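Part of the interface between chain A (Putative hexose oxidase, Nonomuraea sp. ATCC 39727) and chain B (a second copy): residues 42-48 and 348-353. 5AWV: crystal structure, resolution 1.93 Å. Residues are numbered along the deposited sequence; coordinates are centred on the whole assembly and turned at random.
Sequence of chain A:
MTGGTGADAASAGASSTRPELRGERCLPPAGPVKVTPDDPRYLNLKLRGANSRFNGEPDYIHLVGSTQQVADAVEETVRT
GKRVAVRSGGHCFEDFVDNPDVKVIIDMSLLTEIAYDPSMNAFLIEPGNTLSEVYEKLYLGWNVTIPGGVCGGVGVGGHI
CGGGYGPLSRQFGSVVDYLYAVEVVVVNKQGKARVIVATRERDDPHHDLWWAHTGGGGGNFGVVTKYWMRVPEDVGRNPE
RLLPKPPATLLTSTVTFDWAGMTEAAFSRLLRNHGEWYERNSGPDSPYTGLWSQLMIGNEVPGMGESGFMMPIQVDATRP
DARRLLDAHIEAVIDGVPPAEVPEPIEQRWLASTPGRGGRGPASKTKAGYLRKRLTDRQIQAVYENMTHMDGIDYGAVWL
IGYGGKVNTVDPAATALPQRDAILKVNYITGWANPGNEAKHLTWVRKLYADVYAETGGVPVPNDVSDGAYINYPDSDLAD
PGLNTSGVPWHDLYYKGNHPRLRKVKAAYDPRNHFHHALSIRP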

# COMPACT_ATOMS: atom_id res chain seq x y z
N TYR A 42 -6.69 -21.93 -8.76
CA TYR A 42 -5.28 -21.84 -8.25
C TYR A 42 -4.39 -20.86 -8.99
O TYR A 42 -3.71 -20.01 -8.37
CB TYR A 42 -4.61 -23.25 -8.26
CG TYR A 42 -3.19 -23.29 -7.80
CD1 TYR A 42 -2.86 -23.32 -6.46
CD2 TYR A 42 -2.17 -23.33 -8.72
CE1 TYR A 42 -1.51 -23.39 -6.04
CE2 TYR A 42 -0.82 -23.40 -8.32
CZ TYR A 42 -0.51 -23.43 -6.98
OH TYR A 42 0.83 -23.48 -6.62
N LEU A 43 -4.33 -20.99 -10.32
CA LEU A 43 -3.48 -20.10 -11.11
C LEU A 43 -3.85 -18.59 -10.98
O LEU A 43 -2.95 -17.76 -10.95
CB LEU A 43 -3.32 -20.53 -12.60
CG LEU A 43 -2.50 -21.86 -12.84
CD1 LEU A 43 -2.63 -22.40 -14.26
CD2 LEU A 43 -0.99 -21.75 -12.56
N ASN A 44 -5.13 -18.25 -10.99
CA ASN A 44 -5.54 -16.88 -10.74
C ASN A 44 -4.94 -16.39 -9.43
O ASN A 44 -4.41 -15.28 -9.39
CB ASN A 44 -7.06 -16.70 -10.75
CG ASN A 44 -7.65 -16.73 -12.19
OD1 ASN A 44 -6.92 -16.92 -13.19
ND2 ASN A 44 -8.86 -16.39 -12.29
N LEU A 45 -5.08 -17.18 -8.40
CA LEU A 45 -4.66 -16.74 -7.09
C LEU A 45 -3.14 -16.67 -6.94
O LEU A 45 -2.65 -15.73 -6.30
CB LEU A 45 -5.30 -17.55 -6.02
CG LEU A 45 -6.81 -17.40 -5.97
CD1 LEU A 45 -7.45 -18.41 -5.02
CD2 LEU A 45 -7.19 -16.00 -5.54
N LYS A 46 -2.45 -17.58 -7.63
CA LYS A 46 -0.99 -17.69 -7.59
C LYS A 46 -0.43 -16.50 -8.33
O LYS A 46 0.72 -16.07 -8.10
CB LYS A 46 -0.56 -18.99 -8.30
CG LYS A 46 0.92 -19.39 -8.17
CD LYS A 46 1.23 -20.58 -9.10
CE LYS A 46 1.73 -20.11 -10.41
NZ LYS A 46 3.13 -19.64 -10.20
N LEU A 47 -1.20 -16.01 -9.28
CA LEU A 47 -0.68 -14.99 -10.21
C LEU A 47 -1.22 -13.63 -9.94
O LEU A 47 -1.16 -12.76 -10.79
CB LEU A 47 -0.96 -15.39 -11.67
CG LEU A 47 -0.15 -16.56 -12.19
CD1 LEU A 47 -0.71 -16.93 -13.54
CD2 LEU A 47 1.37 -16.35 -12.24
N ARG A 48 -1.82 -13.40 -8.81
CA ARG A 48 -2.40 -12.06 -8.69
C ARG A 48 -1.52 -11.00 -8.04
O ARG A 48 -1.94 -9.90 -7.86
CB ARG A 48 -3.75 -12.12 -8.04
CG ARG A 48 -3.78 -12.36 -6.58
CD ARG A 48 -5.26 -12.18 -6.22
NE ARG A 48 -5.38 -12.19 -4.79
CZ ARG A 48 -5.34 -11.13 -3.98
NH1 ARG A 48 -5.34 -9.89 -4.43
NH2 ARG A 48 -5.40 -11.34 -2.69
N GLN B 348 -7.54 -19.50 -22.37
CA GLN B 348 -7.51 -18.52 -21.24
C GLN B 348 -8.29 -19.00 -20.10
O GLN B 348 -9.35 -19.58 -20.27
CB GLN B 348 -8.10 -17.17 -21.59
CG GLN B 348 -7.71 -16.61 -22.92
CD GLN B 348 -8.41 -15.30 -23.18
OE1 GLN B 348 -8.87 -14.65 -22.25
NE2 GLN B 348 -8.51 -14.91 -24.44
N ARG B 349 -7.81 -18.69 -18.91
CA ARG B 349 -8.48 -19.11 -17.69
C ARG B 349 -9.71 -18.25 -17.45
O ARG B 349 -9.74 -17.09 -17.83
CB ARG B 349 -7.53 -18.96 -16.47
CG ARG B 349 -6.27 -19.79 -16.60
CD ARG B 349 -5.52 -19.86 -15.26
NE ARG B 349 -5.29 -18.50 -14.82
CZ ARG B 349 -4.31 -17.71 -15.23
NH1 ARG B 349 -3.36 -18.15 -16.03
NH2 ARG B 349 -4.26 -16.46 -14.79
N TRP B 350 -10.70 -18.82 -16.78
CA TRP B 350 -11.89 -18.09 -16.36
C TRP B 350 -11.46 -16.91 -15.51
O TRP B 350 -10.62 -17.02 -14.62
CB TRP B 350 -12.83 -19.01 -15.56
CG TRP B 350 -14.13 -18.33 -15.15
CD1 TRP B 350 -14.49 -17.94 -13.91
CD2 TRP B 350 -15.22 -18.03 -16.00
NE1 TRP B 350 -15.75 -17.38 -13.92
CE2 TRP B 350 -16.21 -17.39 -15.19
CE3 TRP B 350 -15.42 -18.13 -17.39
CZ2 TRP B 350 -17.40 -16.91 -15.71
CZ3 TRP B 350 -16.64 -17.65 -17.93
CH2 TRP B 350 -17.61 -17.04 -17.08
N LEU B 351 -12.02 -15.76 -15.82
CA LEU B 351 -11.70 -14.52 -15.11
C LEU B 351 -10.20 -14.23 -14.94
O LEU B 351 -9.84 -13.60 -13.96
CB LEU B 351 -12.41 -14.46 -13.75
CG LEU B 351 -13.93 -14.55 -13.76
CD1 LEU B 351 -14.47 -14.70 -12.34
CD2 LEU B 351 -14.58 -13.36 -14.48
N ALA B 352 -9.35 -14.64 -15.90
CA ALA B 352 -7.92 -14.37 -15.78
C ALA B 352 -7.60 -12.88 -15.86
O ALA B 352 -6.72 -12.43 -15.15
CB ALA B 352 -7.12 -15.12 -16.81
N SER B 353 -8.27 -12.10 -16.71
CA SER B 353 -8.13 -10.62 -16.65
C SER B 353 -9.37 -10.06 -15.98
O SER B 353 -10.48 -10.43 -16.35
CB SER B 353 -7.90 -9.99 -18.02
OG SER B 353 -8.68 -10.63 -19.00

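The contact between the two stretches is small, burying 243 Å² summed over both sides, and it is organised around one asparagine on a short helix of chain A and one arginine at the end of a strand in chain B. Along chain A, Tyr A42 opens the segment with its CA-to-CB bond pointing away from the partner; it makes no contact there, and its hydroxyl is hydrogen-bonded elsewhere in the structure.

Leu A43 is the next residue on the helix, and its CA-to-CB bond points toward chain B. Its CB lies over one face of the Arg B349 guanidinium, and the closest approach of the pair is from Leu A43 CB to Arg B349 CD, at 3.5 Å. An aliphatic group suits this position, since the flat face of a guanidinium offers no N-H to a partner and packs readily against carbon.

Asn A44 provides all the hydrogen bonds across the contact. Its CA-to-CB bond runs sideways, but with chi1 in the m well the end of the side chain comes nearer to chain B, and the amide uses both of its polar atoms. Asn A44 OD1 lies at the edge of the guanidinium, near its plane, and accepts from Arg B349 NE at 2.8 Å, with a nearly straight N-H...O angle of 161°, and from Arg B349 NH2 at 3.1 Å, where the angle narrows to 138°. One carbonyl oxygen thus serves two neighbouring donors of the arginine. On the other arm of the amide, Asn A44 ND2 donates to Trp B350 O at 3.0 Å. The bond uses the main chain of Trp B350; the end of its side chain leads away from chain A. The chain B backbone turns here, with Ala B352 N bonded to Arg B349 O at 3.1 Å, and Ala B352 CA comes within 3.8 Å of Asn A44 OD1.

Leu A45 and Lys A46 are out of reach of the partner. Lys A46 N still supports the helix through its 2.8 Å hydrogen bond to Tyr A42 O.

Leu A47 is the first residue to leave helical geometry, and its CA-to-CB bond again points toward chain B. Its CD1 approaches Arg B349 NH2 at 3.8 Å, a van der Waals contact with the guanidinium. Arg B349, which has the largest area covered in this contact, therefore meets Leu A43, Asn A44 and Leu A47 together. Arg A48 ends the stretch out of reach, its guanidinium hydrogen-bonded elsewhere in the structure.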